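Local coordinates for fructose 1-phosphate kinase (Staphylococcus aureus, PDB 2JG5), which probably transfers phosphate from ATP to fructose 1-phosphate, and perhaps to tagatose 6-phosphate, as a ribokinase-like sugar kinase of the pfkB family, at residues A[237-251]-A[272-285]. Numbering follows the deposited sequence.
Sequences PQGKVVNTVGSGDST and AVACGTATAFDEDL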
ATOM      1  N   PRO A 237       2.598  -8.769 -36.082  1.00 38.35           N
ATOM      2  CA  PRO A 237       3.728  -7.963 -36.547  1.00 38.97           C
ATOM      3  C   PRO A 237       4.876  -7.983 -35.543  1.00 39.54           C
ATOM      4  O   PRO A 237       4.649  -8.077 -34.336  1.00 39.72           O
ATOM      5  CB  PRO A 237       3.137  -6.549 -36.652  1.00 38.85           C
ATOM      6  CG  PRO A 237       1.947  -6.566 -35.766  1.00 38.58           C
ATOM      7  CD  PRO A 237       1.390  -7.948 -35.892  1.00 38.29           C
ATOM      8  N   GLN A 238       6.103  -7.936 -36.041  1.00 40.35           N
ATOM      9  CA  GLN A 238       7.250  -7.818 -35.161  1.00 41.14           C
ATOM     10  C   GLN A 238       7.346  -6.382 -34.637  1.00 41.32           C
ATOM     11  O   GLN A 238       6.766  -5.457 -35.216  1.00 41.32           O
ATOM     12  CB  GLN A 238       8.539  -8.239 -35.882  1.00 41.47           C
ATOM     13  CG  GLN A 238       9.035  -9.649 -35.518  1.00 42.35           C
ATOM     14  CD  GLN A 238       8.317 -10.778 -36.261  1.00 43.59           C
ATOM     15  OE1 GLN A 238       7.082 -10.793 -36.385  1.00 44.30           O
ATOM     16  NE2 GLN A 238       9.097 -11.744 -36.745  1.00 42.73           N
ATOM     17  N   GLY A 239       8.058  -6.211 -33.528  1.00 41.37           N
ATOM     18  CA  GLY A 239       8.264  -4.894 -32.946  1.00 41.37           C
ATOM     19  C   GLY A 239       8.940  -5.010 -31.604  1.00 41.37           C
ATOM     20  O   GLY A 239       9.086  -6.113 -31.070  1.00 41.36           O
ATOM     21  N   LYS A 240       9.362  -3.868 -31.062  1.00 41.40           N
ATOM     22  CA  LYS A 240       9.944  -3.829 -29.724  1.00 41.24           C
ATOM     23  C   LYS A 240       8.894  -4.184 -28.678  1.00 40.92           C
ATOM     24  O   LYS A 240       7.935  -3.437 -28.452  1.00 41.07           O
ATOM     25  CB  LYS A 240      10.574  -2.463 -29.420  1.00 41.23           C
ATOM     26  CG  LYS A 240      11.019  -2.288 -27.950  1.00 41.35           C
ATOM     27  CD  LYS A 240      11.594  -0.826 -27.768  1.00 41.33           C
ATOM     28  CE  LYS A 240      11.571  -0.594 -26.080  1.00 41.26           C
ATOM     29  NZ  LYS A 240      13.290   0.048 -25.925  1.00 41.22           N
ATOM     30  N   VAL A 241       9.078  -5.354 -28.075  1.00 40.49           N
ATOM     31  CA  VAL A 241       8.338  -5.753 -26.888  1.00 39.87           C
ATOM     32  C   VAL A 241       8.647  -4.740 -25.781  1.00 39.54           C
ATOM     33  O   VAL A 241       9.807  -4.573 -25.388  1.00 39.73           O
ATOM     34  CB  VAL A 241       8.756  -7.179 -26.454  1.00 39.90           C
ATOM     35  CG1 VAL A 241       8.440  -7.428 -24.978  1.00 39.85           C
ATOM     36  CG2 VAL A 241       8.097  -8.227 -27.350  1.00 39.89           C
ATOM     37  N   VAL A 242       7.622  -4.036 -25.317  1.00 38.88           N
ATOM     38  CA  VAL A 242       7.792  -3.063 -24.244  1.00 38.43           C
ATOM     39  C   VAL A 242       7.520  -3.732 -22.901  1.00 38.28           C
ATOM     40  O   VAL A 242       8.389  -3.755 -22.029  1.00 38.26           O
ATOM     41  CB  VAL A 242       6.885  -1.819 -24.424  1.00 38.40           C
ATOM     42  CG1 VAL A 242       7.089  -0.834 -23.285  1.00 38.60           C
ATOM     43  CG2 VAL A 242       7.153  -1.140 -25.756  1.00 38.40           C
ATOM     44  N   ASN A 243       6.317  -4.289 -22.755  1.00 38.07           N
ATOM     45  CA  ASN A 243       5.878  -4.914 -21.513  1.00 37.63           C
ATOM     46  C   ASN A 243       4.784  -5.937 -21.784  1.00 37.51           C
ATOM     47  O   ASN A 243       3.664  -5.573 -22.139  1.00 37.18           O
ATOM     48  CB  ASN A 243       5.369  -3.842 -20.545  1.00 37.55           C
ATOM     49  CG  ASN A 243       5.285  -4.333 -19.129  1.00 37.36           C
ATOM     50  OD1 ASN A 243       4.787  -5.421 -18.861  1.00 36.84           O
ATOM     51  ND2 ASN A 243       5.768  -3.523 -18.202  1.00 37.75           N
ATOM     52  N   THR A 244       5.116  -7.214 -21.604  1.00 37.48           N
ATOM     53  CA  THR A 244       4.188  -8.306 -21.907  1.00 37.36           C
ATOM     54  C   THR A 244       3.260  -8.636 -20.755  1.00 37.04           C
ATOM     55  O   THR A 244       2.380  -9.491 -20.894  1.00 37.03           O
ATOM     56  CB  THR A 244       4.907  -9.607 -22.342  1.00 37.42           C
ATOM     57  OG1 THR A 244       5.719 -10.091 -21.268  1.00 38.39           O
ATOM     58  CG2 THR A 244       5.771  -9.372 -23.565  1.00 37.78           C
ATOM     59  N   VAL A 245       3.449  -7.975 -19.618  1.00 36.81           N
ATOM     60  CA  VAL A 245       2.516  -8.153 -18.510  1.00 36.70           C
ATOM     61  C   VAL A 245       1.113  -7.782 -19.002  1.00 36.38           C
ATOM     62  O   VAL A 245       0.903  -6.696 -19.547  1.00 36.09           O
ATOM     63  CB  VAL A 245       2.913  -7.345 -17.239  1.00 36.85           C
ATOM     64  CG1 VAL A 245       1.862  -7.510 -16.136  1.00 36.77           C
ATOM     65  CG2 VAL A 245       4.297  -7.768 -16.728  1.00 37.32           C
ATOM     66  N   GLY A 246       0.177  -8.716 -18.847  1.00 35.94           N
ATOM     67  CA  GLY A 246      -1.195  -8.514 -19.294  1.00 35.70           C
ATOM     68  C   GLY A 246      -1.550  -8.986 -20.698  1.00 35.47           C
ATOM     69  O   GLY A 246      -2.739  -9.011 -21.057  1.00 35.54           O
ATOM     70  N   SER A 247      -0.545  -9.365 -21.492  1.00 35.08           N
ATOM     71  CA  SER A 247      -0.769  -9.748 -22.900  1.00 34.73           C
ATOM     72  C   SER A 247      -1.522 -11.063 -23.069  1.00 34.33           C
ATOM     73  O   SER A 247      -2.349 -11.204 -23.983  1.00 34.14           O
ATOM     74  CB  SER A 247       0.536  -9.750 -23.710  1.00 35.13           C
ATOM     75  OG  SER A 247       1.538 -10.568 -23.130  1.00 36.19           O
ATOM     76  N   GLY A 248      -1.256 -12.019 -22.183  1.00 33.69           N
ATOM     77  CA  GLY A 248      -2.029 -13.257 -22.149  1.00 32.88           C
ATOM     78  C   GLY A 248      -3.489 -12.980 -21.826  1.00 32.42           C
ATOM     79  O   GLY A 248      -4.392 -13.554 -22.438  1.00 32.27           O
ATOM     80  N   ASP A 249      -3.699 -12.092 -20.854  1.00 32.04           N
ATOM     81  CA  ASP A 249      -5.021 -11.606 -20.464  1.00 31.62           C
ATOM     82  C   ASP A 249      -5.736 -10.907 -21.603  1.00 31.15           C
ATOM     83  O   ASP A 249      -6.929 -11.096 -21.800  1.00 31.53           O
ATOM     84  CB  ASP A 249      -4.896 -10.632 -19.286  1.00 31.94           C
ATOM     85  CG  ASP A 249      -4.189 -11.246 -18.083  1.00 31.75           C
ATOM     86  OD1 ASP A 249      -4.351 -12.457 -17.842  1.00 30.82           O
ATOM     87  OD2 ASP A 249      -3.477 -10.502 -17.378  1.00 30.35           O
ATOM     88  N   SER A 250      -4.995 -10.082 -22.331  1.00 31.12           N
ATOM     89  CA  SER A 250      -5.518  -9.313 -23.453  1.00 30.75           C
ATOM     90  C   SER A 250      -5.910 -10.206 -24.618  1.00 30.51           C
ATOM     91  O   SER A 250      -6.903  -9.945 -25.291  1.00 31.03           O
ATOM     92  CB  SER A 250      -4.480  -8.289 -23.904  1.00 30.82           C
ATOM     93  OG  SER A 250      -4.187  -7.390 -22.856  1.00 30.29           O
ATOM     94  N   THR A 251      -5.127 -11.259 -24.840  1.00 30.16           N
ATOM     95  CA  THR A 251      -5.438 -12.296 -25.819  1.00 29.63           C
ATOM     96  C   THR A 251      -6.768 -12.968 -25.455  1.00 29.65           C
ATOM     97  O   THR A 251      -7.655 -13.103 -26.309  1.00 29.65           O
ATOM     98  CB  THR A 251      -4.307 -13.348 -25.894  1.00 29.46           C
ATOM     99  OG1 THR A 251      -3.067 -12.698 -26.216  1.00 30.89           O
ATOM    100  CG2 THR A 251      -4.599 -14.425 -26.954  1.00 29.40           C
ATOM    101  N   ALA A 272      -7.972 -11.468 -30.870  1.00 28.63           N
ATOM    102  CA  ALA A 272      -7.291 -12.015 -29.708  1.00 28.06           C
ATOM    103  C   ALA A 272      -5.780 -11.779 -29.762  1.00 28.37           C
ATOM    104  O   ALA A 272      -5.195 -11.266 -28.800  1.00 28.23           O
ATOM    105  CB  ALA A 272      -7.608 -13.489 -29.572  1.00 27.81           C
ATOM    106  N   VAL A 273      -5.164 -12.127 -30.896  1.00 28.33           N
ATOM    107  CA  VAL A 273      -3.719 -11.956 -31.099  1.00 28.02           C
ATOM    108  C   VAL A 273      -3.306 -10.478 -31.192  1.00 28.14           C
ATOM    109  O   VAL A 273      -2.266 -10.076 -30.651  1.00 27.99           O
ATOM    110  CB  VAL A 273      -3.191 -12.812 -32.296  1.00 27.85           C
ATOM    111  CG1 VAL A 273      -1.746 -12.512 -32.583  1.00 27.57           C
ATOM    112  CG2 VAL A 273      -3.348 -14.307 -31.990  1.00 27.67           C
ATOM    113  N   ALA A 274      -4.127  -9.672 -31.862  1.00 28.13           N
ATOM    114  CA  ALA A 274      -3.910  -8.218 -31.913  1.00 27.95           C
ATOM    115  C   ALA A 274      -3.858  -7.625 -30.510  1.00 27.85           C
ATOM    116  O   ALA A 274      -2.966  -6.837 -30.208  1.00 28.04           O
ATOM    117  CB  ALA A 274      -4.999  -7.526 -32.729  1.00 27.63           C
ATOM    118  N   CYS A 275      -4.814  -8.010 -29.664  1.00 27.65           N
ATOM    119  CA  CYS A 275      -4.862  -7.544 -28.275  1.00 27.66           C
ATOM    120  C   CYS A 275      -3.605  -7.845 -27.463  1.00 27.99           C
ATOM    121  O   CYS A 275      -3.045  -6.949 -26.820  1.00 28.09           O
ATOM    122  CB  CYS A 275      -6.082  -8.120 -27.566  1.00 27.77           C
ATOM    123  SG  CYS A 275      -7.603  -7.483 -28.211  1.00 25.98           S
ATOM    124  N   GLY A 276      -3.172  -9.107 -27.501  1.00 28.35           N
ATOM    125  CA  GLY A 276      -1.982  -9.551 -26.792  1.00 28.61           C
ATOM    126  C   GLY A 276      -0.713  -8.912 -27.318  1.00 28.67           C
ATOM    127  O   GLY A 276       0.221  -8.651 -26.559  1.00 28.45           O
ATOM    128  N   THR A 277      -0.685  -8.662 -28.622  1.00 29.02           N
ATOM    129  CA  THR A 277       0.437  -7.989 -29.251  1.00 29.20           C
ATOM    130  C   THR A 277       0.466  -6.524 -28.846  1.00 29.61           C
ATOM    131  O   THR A 277       1.487  -6.037 -28.362  1.00 29.34           O
ATOM    132  CB  THR A 277       0.387  -8.115 -30.777  1.00 29.31           C
ATOM    133  OG1 THR A 277       0.298  -9.501 -31.123  1.00 29.17           O
ATOM    134  CG2 THR A 277       1.649  -7.512 -31.418  1.00 28.90           C
ATOM    135  N   ALA A 278      -0.661  -5.839 -29.034  1.00 30.18           N
ATOM    136  CA  ALA A 278      -0.780  -4.416 -28.715  1.00 30.75           C
ATOM    137  C   ALA A 278      -0.412  -4.076 -27.253  1.00 30.96           C
ATOM    138  O   ALA A 278       0.269  -3.077 -26.999  1.00 31.38           O
ATOM    139  CB  ALA A 278      -2.170  -3.919 -29.063  1.00 30.87           C
ATOM    140  N   THR A 279      -0.842  -4.921 -26.319  1.00 31.16           N
ATOM    141  CA  THR A 279      -0.447  -4.849 -24.906  1.00 31.45           C
ATOM    142  C   THR A 279       1.060  -4.976 -24.746  1.00 31.66           C
ATOM    143  O   THR A 279       1.694  -4.121 -24.117  1.00 32.03           O
ATOM    144  CB  THR A 279      -1.154  -5.950 -24.064  1.00 31.47           C
ATOM    145  OG1 THR A 279      -2.554  -5.696 -24.053  1.00 30.44           O
ATOM    146  CG2 THR A 279      -0.651  -5.964 -22.625  1.00 31.83           C
ATOM    147  N   ALA A 280       1.622  -6.035 -25.335  1.00 31.72           N
ATOM    148  CA  ALA A 280       3.073  -6.266 -25.347  1.00 31.84           C
ATOM    149  C   ALA A 280       3.870  -5.032 -25.783  1.00 32.14           C
ATOM    150  O   ALA A 280       4.941  -4.758 -25.237  1.00 31.91           O
ATOM    151  CB  ALA A 280       3.416  -7.465 -26.221  1.00 31.84           C
ATOM    152  N   PHE A 281       3.321  -4.285 -26.743  1.00 32.51           N
ATOM    153  CA  PHE A 281       3.955  -3.086 -27.294  1.00 32.79           C
ATOM    154  C   PHE A 281       3.624  -1.809 -26.509  1.00 33.02           C
ATOM    155  O   PHE A 281       3.738  -0.707 -27.045  1.00 33.16           O
ATOM    156  CB  PHE A 281       3.535  -2.892 -28.762  1.00 32.79           C
ATOM    157  CG  PHE A 281       4.066  -3.938 -29.713  1.00 33.01           C
ATOM    158  CD1 PHE A 281       5.060  -4.843 -29.324  1.00 33.57           C
ATOM    159  CD2 PHE A 281       3.589  -3.989 -31.026  1.00 33.30           C
ATOM    160  CE1 PHE A 281       5.554  -5.803 -30.225  1.00 33.67           C
ATOM    161  CE2 PHE A 281       4.076  -4.931 -31.938  1.00 32.74           C
ATOM    162  CZ  PHE A 281       5.058  -5.847 -31.536  1.00 33.61           C
ATOM    163  N   ASP A 282       3.230  -1.958 -25.247  1.00 33.79           N
ATOM    164  CA  ASP A 282       2.666  -0.855 -24.464  1.00 34.42           C
ATOM    165  C   ASP A 282       3.146  -0.895 -23.010  1.00 34.71           C
ATOM    166  O   ASP A 282       3.576  -1.946 -22.524  1.00 34.52           O
ATOM    167  CB  ASP A 282       1.134  -0.940 -24.512  1.00 34.79           C
ATOM    168  CG  ASP A 282       0.449   0.371 -24.129  1.00 36.02           C
ATOM    169  OD1 ASP A 282      -0.086   1.039 -25.047  1.00 36.36           O
ATOM    170  OD2 ASP A 282       0.431   0.721 -22.921  1.00 36.38           O
ATOM    171  N   GLU A 283       3.063   0.250 -22.325  1.00 34.99           N
ATOM    172  CA  GLU A 283       3.389   0.337 -20.893  1.00 35.43           C
ATOM    173  C   GLU A 283       2.465  -0.565 -20.102  1.00 35.41           C
ATOM    174  O   GLU A 283       2.911  -1.376 -19.284  1.00 35.55           O
ATOM    175  CB  GLU A 283       3.217   1.760 -20.340  1.00 35.39           C
ATOM    176  CG  GLU A 283       3.489   2.922 -21.291  1.00 35.98           C
ATOM    177  CD  GLU A 283       3.233   4.276 -20.632  1.00 36.02           C
ATOM    178  OE1 GLU A 283       3.085   4.328 -19.388  1.00 36.56           O
ATOM    179  OE2 GLU A 283       3.185   5.293 -21.355  1.00 37.25           O
ATOM    180  N   ASP A 284       1.170  -0.392 -20.345  1.00 35.21           N
ATOM    181  CA  ASP A 284       0.155  -1.141 -19.644  1.00 35.64           C
ATOM    182  C   ASP A 284      -0.662  -1.952 -20.646  1.00 35.22           C
ATOM    183  O   ASP A 284      -0.105  -2.544 -21.581  1.00 35.27           O
ATOM    184  CB  ASP A 284      -0.746  -0.199 -18.834  1.00 36.03           C
ATOM    185  CG  ASP A 284      -1.328  -0.873 -17.605  1.00 37.80           C
ATOM    186  OD1 ASP A 284      -0.549  -1.159 -16.669  1.00 40.26           O
ATOM    187  OD2 ASP A 284      -2.556  -1.127 -17.569  1.00 40.02           O
ATOM    188  N   LEU A 285      -1.975  -1.974 -20.446  1.00 34.48           N
ATOM    189  CA  LEU A 285      -2.885  -2.650 -21.353  1.00 33.93           C
ATOM    190  C   LEU A 285      -3.139  -1.779 -22.578  1.00 33.82           C
ATOM    191  O   LEU A 285      -3.053  -0.550 -22.514  1.00 33.70           O
ATOM    192  CB  LEU A 285      -4.191  -2.981 -20.641  1.00 33.41           C
ATOM    193  CG  LEU A 285      -4.095  -3.864 -19.393  1.00 32.79           C
ATOM    194  CD1 LEU A 285      -5.491  -4.168 -18.897  1.00 30.53           C
ATOM    195  CD2 LEU A 285      -3.358  -5.157 -19.682  1.00 31.42           C
TER
HETATM  196  O   HOH W   1       1.674  -4.371 -19.446  1.00 22.85           O
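S247 and G276 meet where helices 247-260 and 265-280 illustrate how small residues permit close helix packing: their short pieces 247-251 and 272-280 run nearly antiparallel (155°), with axes 7.0 Å apart. CB of S247 lies 3.1 Å from O of G276, and OG1 of T251 sits over CA of G276, where no side chain intervenes. T251 OG1, beside its own backbone N (chi1 -57°), bonds back to S247 O, sharing that oxygen with T251 N from the opposite face. Farther along, T251 CA makes a CH...O contact of 3.2 Å with A272 O. On the other flank S250 OG, bonded to G246 O from above the carbonyl plane, comes within 2.6 Å of T279 OG1. At the C-terminal end of helix 265-280, A280 O accepts from both V242 N (2.8 Å) and N243 N, tying down the approach to helix 247-260. The outer side is looser: exposed 239-242 arches past the F281 ring, with K240 O 3.3 Å from CD1, obliquely placed, and P237 O at the ring edge. G-S-G-D at 246-249, with G246 as N-cap, is consistent with the second pfkB signature, which probably forms an anion hole here, as in relatives. D249 OD1 forms a salt bridge with K38 NZ, and OD2 accepts from N41 ND2. Helix 38-48 touches S250 and L285, helix 288-295 backs C275, T277 and F281, and strand 98-102 borders N243 and V245.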